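PDB 7BYS: galactan 1,3-beta-galactosidase, which probably hydrolyses beta-1,3-linked galactan as an exo-acting glycosidase and also carries a carbohydrate-binding module. Local coordinates for residues S53-V57 and V292-A296; I271-L275 and V285-W290; Y94-S100 and Y122-F128. All coordinates share one frame; numbering follows the deposited sequence.

Contact 1 of 3, residues S53-V57 and V292-A296; sequences SSDLV and VNVQA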
# COMPACT_ATOMS: atom_id res chain seq x y z
N SER A 53 5.89 15.46 6.36
CA SER A 53 6.62 15.76 5.14
C SER A 53 5.95 16.93 4.44
O SER A 53 4.76 17.16 4.60
CB SER A 53 6.59 14.54 4.21
OG SER A 53 7.16 14.81 2.94
N SER A 54 6.74 17.66 3.65
CA SER A 54 6.19 18.66 2.75
C SER A 54 6.10 18.19 1.31
O SER A 54 5.48 18.87 0.49
CB SER A 54 7.02 19.94 2.82
OG SER A 54 8.30 19.70 2.26
N ASP A 55 6.70 17.04 0.98
CA ASP A 55 6.79 16.58 -0.40
C ASP A 55 6.26 15.17 -0.64
O ASP A 55 6.30 14.71 -1.78
CB ASP A 55 8.23 16.68 -0.93
CG ASP A 55 9.23 15.87 -0.11
OD1 ASP A 55 8.83 14.95 0.64
OD2 ASP A 55 10.45 16.15 -0.22
N LEU A 56 5.76 14.49 0.40
CA LEU A 56 5.22 13.12 0.35
C LEU A 56 6.28 12.04 0.19
O LEU A 56 5.93 10.86 -0.00
CB LEU A 56 4.13 12.94 -0.71
CG LEU A 56 2.80 13.66 -0.47
CD1 LEU A 56 1.84 13.30 -1.58
CD2 LEU A 56 2.22 13.30 0.91
N VAL A 57 7.58 12.38 0.26
CA VAL A 57 8.62 11.38 0.01
C VAL A 57 9.64 11.34 1.14
O VAL A 57 10.11 10.26 1.53
CB VAL A 57 9.29 11.61 -1.35
CG1 VAL A 57 10.43 10.62 -1.56
CG2 VAL A 57 8.26 11.47 -2.46
N VAL A 292 6.50 12.69 -7.56
CA VAL A 292 5.28 13.40 -7.25
C VAL A 292 5.62 14.85 -6.96
O VAL A 292 6.66 15.16 -6.38
CB VAL A 292 4.52 12.75 -6.06
CG1 VAL A 292 5.30 12.89 -4.75
CG2 VAL A 292 3.13 13.33 -5.93
N ASN A 293 4.74 15.75 -7.40
CA ASN A 293 4.83 17.17 -7.07
C ASN A 293 3.50 17.49 -6.43
O ASN A 293 2.52 17.80 -7.12
CB ASN A 293 5.08 18.05 -8.30
CG ASN A 293 5.27 19.53 -7.93
OD1 ASN A 293 4.83 19.99 -6.87
ND2 ASN A 293 5.91 20.28 -8.82
N VAL A 294 3.45 17.39 -5.10
CA VAL A 294 2.17 17.53 -4.42
C VAL A 294 1.64 18.96 -4.50
O VAL A 294 0.43 19.17 -4.51
CB VAL A 294 2.25 16.98 -2.98
CG1 VAL A 294 3.08 17.90 -2.08
CG2 VAL A 294 0.86 16.73 -2.42
N GLN A 295 2.53 19.94 -4.60
CA GLN A 295 2.10 21.33 -4.74
C GLN A 295 1.48 21.60 -6.11
O GLN A 295 0.52 22.37 -6.23
CB GLN A 295 3.27 22.28 -4.47
CG GLN A 295 3.85 22.19 -3.06
CD GLN A 295 4.98 21.18 -2.95
OE1 GLN A 295 5.25 20.42 -3.89
NE2 GLN A 295 5.65 21.17 -1.80
N ALA A 296 2.05 21.00 -7.16
CA ALA A 296 1.49 21.14 -8.50
C ALA A 296 0.30 20.22 -8.73
O ALA A 296 -0.48 20.47 -9.66
CB ALA A 296 2.55 20.84 -9.56
O HOH W 1 5.97 16.53 -3.90
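In the five-bladed beta-propeller of this family 43 enzyme, an Asx turn that follows strand 48-53 sets Leu56 and Val57 against Val292 and Val294, where strand 290-293 ends. Two valines do most of the touching from the later segment. In the conformer of Leu56 described here (one of two deposited, hence less certain), CD1 lies 3.7 Å from Val294 CG2, the side chains roughly perpendicular. Val57 and Val292 instead run antiparallel alongside each other, with Val57 CG2 4.0 Å from Val292 CG1. That same CG1 sits between the backbone N and the carbonyl carbon (chi1 67°), a rotation that also brings it to 3.6 Å from Asp55 O. Val294 repeats this choice, and its CG1 rests 3.6 Å from Ser54 O.

No direct hydrogen bond crosses the interface; one water does the polar work. It donates to Asp55 O at 2.8 Å and to Val292 O at 2.9 Å, and it accepts from Val294 N at 2.9 Å. Three backbone groups are tied through a single molecule where the paired strand gives way to helical backbone angles. Gln295, bent at chi2, swings its amide toward Ser54 O, but the angle is too poor for a bond.

Each segment is held in shape by its own side chains. Asp55 OD1 takes the Val57 N-H at 2.9 Å from above the carboxylate plane, and also accepts from Asn58 N. Leu56 packs on Phe31, Leu247 and Ile254, Val294 touches Phe31, and Val292 meets Leu249 and Ile254, so these side chains close over a core shared by the first and last four-stranded blades. What results is an Asx turn facing, across a bridging water, a second Asx motif in which Asn293 OD1 receives Ala296 N.

Contact 2 of 3, residues I271-L275 and V285-W290; sequences IWYPL and VHADVW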
# COMPACT_ATOMS: atom_id res chain seq x y z
N ILE A 271 2.80 0.24 -1.20
CA ILE A 271 2.57 0.18 -2.63
C ILE A 271 1.79 1.44 -2.97
O ILE A 271 0.57 1.52 -2.74
CB ILE A 271 1.81 -1.10 -3.01
CG1 ILE A 271 2.48 -2.37 -2.43
CG2 ILE A 271 1.67 -1.21 -4.52
CD1 ILE A 271 3.97 -2.51 -2.72
N TRP A 272 2.49 2.45 -3.48
CA TRP A 272 1.88 3.72 -3.86
C TRP A 272 2.04 3.91 -5.36
O TRP A 272 3.16 3.83 -5.88
CB TRP A 272 2.57 4.90 -3.18
CG TRP A 272 2.39 5.05 -1.71
CD1 TRP A 272 1.90 4.13 -0.82
CD2 TRP A 272 2.74 6.20 -0.95
NE1 TRP A 272 1.93 4.65 0.46
CE2 TRP A 272 2.43 5.93 0.40
CE3 TRP A 272 3.27 7.44 -1.29
CZ2 TRP A 272 2.65 6.86 1.41
CZ3 TRP A 272 3.48 8.37 -0.29
CH2 TRP A 272 3.18 8.07 1.04
N TYR A 273 0.93 4.18 -6.04
CA TYR A 273 0.92 4.41 -7.48
C TYR A 273 0.00 5.57 -7.81
O TYR A 273 -0.97 5.83 -7.08
CB TYR A 273 0.39 3.18 -8.22
CG TYR A 273 1.28 1.97 -8.21
CD1 TYR A 273 2.59 2.04 -8.67
CD2 TYR A 273 0.80 0.74 -7.75
CE1 TYR A 273 3.40 0.90 -8.68
CE2 TYR A 273 1.61 -0.39 -7.76
CZ TYR A 273 2.91 -0.31 -8.21
OH TYR A 273 3.69 -1.45 -8.20
N PRO A 274 0.26 6.27 -8.90
CA PRO A 274 -0.73 7.24 -9.39
C PRO A 274 -2.05 6.53 -9.69
O PRO A 274 -2.07 5.40 -10.18
CB PRO A 274 -0.09 7.79 -10.68
CG PRO A 274 1.39 7.46 -10.56
CD PRO A 274 1.41 6.15 -9.81
N LEU A 275 -3.14 7.20 -9.36
CA LEU A 275 -4.47 6.73 -9.70
C LEU A 275 -4.96 7.74 -10.74
O LEU A 275 -5.30 8.87 -10.40
CB LEU A 275 -5.36 6.72 -8.47
CG LEU A 275 -6.64 5.88 -8.47
CD1 LEU A 275 -6.36 4.41 -8.80
CD2 LEU A 275 -7.33 6.00 -7.11
N VAL A 285 -1.74 3.46 -12.29
CA VAL A 285 -0.64 3.51 -13.25
C VAL A 285 0.49 2.70 -12.64
O VAL A 285 1.05 3.08 -11.60
CB VAL A 285 -0.20 4.95 -13.48
CG1 VAL A 285 0.98 5.01 -14.47
CG2 VAL A 285 -1.37 5.80 -13.96
N HIS A 286 0.81 1.56 -13.24
CA HIS A 286 1.85 0.69 -12.68
C HIS A 286 3.21 1.25 -13.04
O HIS A 286 3.79 0.94 -14.09
CB HIS A 286 1.70 -0.74 -13.18
CG HIS A 286 2.71 -1.67 -12.59
ND1 HIS A 286 3.73 -2.21 -13.34
CD2 HIS A 286 2.88 -2.11 -11.33
CE1 HIS A 286 4.48 -2.98 -12.56
NE2 HIS A 286 3.98 -2.93 -11.34
N ALA A 287 3.74 2.08 -12.15
CA ALA A 287 5.00 2.79 -12.34
C ALA A 287 5.96 2.31 -11.26
O ALA A 287 5.79 2.65 -10.08
CB ALA A 287 4.80 4.30 -12.21
N ASP A 288 6.98 1.54 -11.66
CA ASP A 288 7.94 1.02 -10.69
C ASP A 288 8.66 2.14 -9.97
O ASP A 288 9.00 2.01 -8.79
CB ASP A 288 9.00 0.15 -11.39
CG ASP A 288 8.41 -1.05 -12.13
OD1 ASP A 288 7.58 -1.77 -11.55
OD2 ASP A 288 8.82 -1.29 -13.29
N VAL A 289 8.89 3.26 -10.67
CA VAL A 289 9.59 4.42 -10.14
C VAL A 289 8.85 5.65 -10.65
O VAL A 289 8.71 5.83 -11.87
CB VAL A 289 11.05 4.46 -10.62
CG1 VAL A 289 11.77 5.67 -10.06
CG2 VAL A 289 11.79 3.18 -10.22
N TRP A 290 8.34 6.48 -9.75
CA TRP A 290 7.68 7.70 -10.18
C TRP A 290 7.96 8.81 -9.19
O TRP A 290 8.36 8.57 -8.05
CB TRP A 290 6.17 7.51 -10.41
CG TRP A 290 5.38 7.03 -9.23
CD1 TRP A 290 5.34 5.76 -8.74
CD2 TRP A 290 4.47 7.81 -8.44
NE1 TRP A 290 4.48 5.70 -7.67
CE2 TRP A 290 3.93 6.94 -7.46
CE3 TRP A 290 4.08 9.15 -8.44
CZ2 TRP A 290 3.01 7.38 -6.51
CZ3 TRP A 290 3.17 9.58 -7.49
CH2 TRP A 290 2.63 8.70 -6.54
O HOH W 2 6.16 -1.46 -9.15
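Pro274 sets the CD-CG side of its ring over one face of the Trp290 indole, and this is the tightly packed half of the contact. Pro274 CD stands 3.7 Å from the centroid of the five-membered ring, 16° off its normal, a CH-pi contact over the face; CG of the same proline lies over the CD2-CE3 bond. Trp290 can reach across because its CG takes the crowded position between backbone N and carbonyl carbon (chi1 58°), which carries the ring edge up to strand 269-276. There NE1 donates to Trp272 O at 2.9 Å, with the oxygen in the indole plane although the nitrogen stands above the carbonyl plane. A buried indole N-H is thus satisfied by strand backbone while the proline presses on its face. Just beyond, Val285 N gives Pro274 O a nearly straight bond of 2.9 Å, and Val285, the partly exposed rim of this side, packs its CB 4.0 Å from Pro274 CB.

The other half, around the Tyr273 ring, is more polar and opens toward solvent at His286, which is partly exposed. Ala287 O meets the edge of the tyrosine ring in its plane, 3.3 Å from CE1, and His286 CA sits over one face near the rim. The His286 side chain runs alongside, its ring set obliquely, 57° from the tyrosine plane, and stacked on Trp239. At the hydroxyl end a water links Tyr273 OH, at 2.6 Å, to Asp288 OD1, at 2.8 Å.

Strand 252-259 pairs with 269-276 on one side, and Tyr299 of strand 298-301 touches Pro274, Val285 and Trp290. Farther along the loop, Asp288 bonds the hydroxyls of Tyr358, Tyr427 and Ser394, placing the 285-290 segment between the propeller's last blade and strand 352-360 of the carbohydrate-binding module.

Contact 3 of 3, residues Y94-S100 and Y122-F128; sequences YVMWFHS and YTYKGSF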
# COMPACT_ATOMS: atom_id res chain seq x y z
N TYR A 94 -8.02 17.85 16.53
CA TYR A 94 -7.75 16.72 15.66
C TYR A 94 -8.39 15.48 16.25
O TYR A 94 -8.27 15.21 17.44
CB TYR A 94 -6.24 16.52 15.49
CG TYR A 94 -5.60 17.70 14.82
CD1 TYR A 94 -5.49 17.77 13.44
CD2 TYR A 94 -5.14 18.78 15.56
CE1 TYR A 94 -4.94 18.87 12.82
CE2 TYR A 94 -4.59 19.87 14.96
CZ TYR A 94 -4.49 19.92 13.59
OH TYR A 94 -3.93 21.02 13.00
N VAL A 95 -9.10 14.73 15.41
CA VAL A 95 -9.84 13.56 15.85
C VAL A 95 -9.35 12.36 15.07
O VAL A 95 -9.42 12.36 13.83
CB VAL A 95 -11.36 13.75 15.71
CG1 VAL A 95 -12.07 12.58 16.36
CG2 VAL A 95 -11.79 15.08 16.35
N MET A 96 -8.84 11.36 15.78
CA MET A 96 -8.37 10.11 15.21
C MET A 96 -9.43 9.03 15.41
O MET A 96 -9.95 8.86 16.52
CB MET A 96 -7.07 9.67 15.89
CG MET A 96 -6.52 8.35 15.36
SD MET A 96 -5.13 7.76 16.36
CE MET A 96 -3.91 9.06 16.08
N TRP A 97 -9.75 8.31 14.34
CA TRP A 97 -10.56 7.09 14.42
C TRP A 97 -9.70 5.90 14.01
O TRP A 97 -8.75 6.03 13.23
CB TRP A 97 -11.79 7.16 13.51
CG TRP A 97 -12.85 8.09 14.00
CD1 TRP A 97 -12.71 9.42 14.25
CD2 TRP A 97 -14.22 7.76 14.28
NE1 TRP A 97 -13.91 9.95 14.69
CE2 TRP A 97 -14.85 8.95 14.71
CE3 TRP A 97 -14.97 6.58 14.23
CZ2 TRP A 97 -16.20 8.99 15.09
CZ3 TRP A 97 -16.31 6.62 14.60
CH2 TRP A 97 -16.91 7.82 15.02
N PHE A 98 -10.03 4.73 14.55
CA PHE A 98 -9.31 3.52 14.18
C PHE A 98 -10.20 2.31 14.41
O PHE A 98 -11.18 2.37 15.14
CB PHE A 98 -7.97 3.40 14.93
CG PHE A 98 -8.09 3.50 16.44
CD1 PHE A 98 -7.99 4.73 17.08
CD2 PHE A 98 -8.27 2.36 17.21
CE1 PHE A 98 -8.06 4.82 18.46
CE2 PHE A 98 -8.35 2.45 18.60
CZ PHE A 98 -8.25 3.68 19.22
N HIS A 99 -9.83 1.20 13.77
CA HIS A 99 -10.46 -0.08 14.03
C HIS A 99 -9.89 -0.60 15.35
O HIS A 99 -8.67 -0.76 15.48
CB HIS A 99 -10.15 -1.03 12.88
CG HIS A 99 -10.58 -2.46 13.10
ND1 HIS A 99 -10.17 -3.47 12.27
CD2 HIS A 99 -11.39 -3.03 14.02
CE1 HIS A 99 -10.69 -4.62 12.68
NE2 HIS A 99 -11.43 -4.38 13.75
N SER A 100 -10.77 -0.81 16.32
CA SER A 100 -10.40 -1.28 17.65
C SER A 100 -10.92 -2.70 17.81
O SER A 100 -12.11 -2.95 17.58
CB SER A 100 -11.01 -0.33 18.69
OG SER A 100 -10.82 -0.81 20.01
N TYR A 122 -2.19 11.77 21.22
CA TYR A 122 -3.64 11.79 21.31
C TYR A 122 -4.10 11.14 22.61
O TYR A 122 -3.39 10.33 23.22
CB TYR A 122 -4.25 11.05 20.11
CG TYR A 122 -4.19 11.83 18.83
CD1 TYR A 122 -2.97 12.13 18.22
CD2 TYR A 122 -5.36 12.29 18.21
CE1 TYR A 122 -2.90 12.86 17.06
CE2 TYR A 122 -5.31 13.02 17.03
CZ TYR A 122 -4.08 13.30 16.47
OH TYR A 122 -3.98 14.03 15.31
N THR A 123 -5.31 11.50 23.03
CA THR A 123 -5.93 10.97 24.24
C THR A 123 -7.12 10.10 23.84
O THR A 123 -8.07 10.58 23.22
CB THR A 123 -6.38 12.11 25.16
OG1 THR A 123 -7.21 13.02 24.44
CG2 THR A 123 -5.18 12.86 25.71
N TYR A 124 -7.04 8.81 24.19
CA TYR A 124 -8.05 7.84 23.82
C TYR A 124 -9.33 8.11 24.60
O TYR A 124 -9.30 8.33 25.82
CB TYR A 124 -7.50 6.46 24.14
CG TYR A 124 -8.43 5.27 24.04
CD1 TYR A 124 -9.05 4.94 22.84
CD2 TYR A 124 -8.62 4.44 25.13
CE1 TYR A 124 -9.87 3.82 22.75
CE2 TYR A 124 -9.44 3.34 25.06
CZ TYR A 124 -10.05 3.02 23.86
OH TYR A 124 -10.85 1.91 23.82
N LYS A 125 -10.46 8.08 23.90
CA LYS A 125 -11.77 8.36 24.47
C LYS A 125 -12.62 7.11 24.66
O LYS A 125 -13.71 7.20 25.23
CB LYS A 125 -12.54 9.34 23.58
CG LYS A 125 -11.87 10.68 23.37
CD LYS A 125 -11.69 11.43 24.69
CE LYS A 125 -12.11 12.88 24.56
NZ LYS A 125 -13.48 13.04 23.98
N GLY A 126 -12.16 5.96 24.19
CA GLY A 126 -12.96 4.76 24.27
C GLY A 126 -13.31 4.14 22.93
O GLY A 126 -13.19 4.78 21.87
N SER A 127 -13.73 2.89 22.97
CA SER A 127 -14.14 2.15 21.78
C SER A 127 -15.62 1.78 21.85
O SER A 127 -16.17 1.61 22.95
CB SER A 127 -13.29 0.89 21.60
OG SER A 127 -11.91 1.23 21.51
N PHE A 128 -16.25 1.64 20.69
CA PHE A 128 -17.67 1.34 20.64
C PHE A 128 -18.05 0.76 19.28
O PHE A 128 -17.28 0.82 18.31
CB PHE A 128 -18.51 2.58 20.97
CG PHE A 128 -18.28 3.74 20.02
CD1 PHE A 128 -17.26 4.66 20.25
CD2 PHE A 128 -19.08 3.91 18.92
CE1 PHE A 128 -17.06 5.72 19.38
CE2 PHE A 128 -18.88 4.97 18.04
CZ PHE A 128 -17.87 5.87 18.28
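The methyl end of Met96 sits squarely on the ring of Tyr122: CE lies 3.9 Å from the ring centroid and 10° off the normal. The thioether reaches out with CG anti to the backbone N and then bends at chi3, folding the methyl back over the ring, while SD stays higher above the same face in a longer Met-aromatic contact. Tyr122 leans across toward the start of the strand, where Tyr94 CB nestles 3.4 Å from its OH. That hydroxyl bonds to Pro118 O, which helps fix how the ring is set.

Strands 93-101 and 123-128 are not direct partners. They belong to one four-stranded antiparallel propeller blade with strand 109-115 between them, and their axes, 52° apart, come no closer than 8.0 Å. Side chains bridge the middle strand on both faces of the twisted sheet. On the face carrying Met96, the tip of Phe98 pokes at Tyr124: CZ is 3.9 Å from CE1, the side chains roughly perpendicular. On the reverse face Trp97 and Phe128 approach over Val110, with Trp97 CH2 3.9 Å from Phe128 CZ and their six-membered rings turned 77° to each other.

Toward the far end the bumps shrink to serines. Ser100 OG and Ser127 OG lie 2.8 Å apart, a hydrogen bond whose proton is not settled, since Tyr124 OH is also 2.6 Å from Ser127 OG. Ser127 OG lies in the plane of the Tyr124 ring at its edge, while Gly126 N passes over the centre of one face.

Contacts 1 and 2 are neighbours, their centres 15 Å apart, and they touch where Leu56 O packs on Trp272 CZ3. Contact 3 stands off on another blade, 28 Å from contact 1 and 31 Å from contact 2 between centres. Along the chain, residues 53-57 come first; contact 3 then opens and closes within the second blade, contact 2 follows at the last blade, and 292-296 finally completes contact 1. Contact 3 thus lies wholly within one blade. Strand 290-293, shared by contacts 1 and 2, instead leads the chain from the last blade past the first, close to where the carbohydrate-binding module meets the propeller.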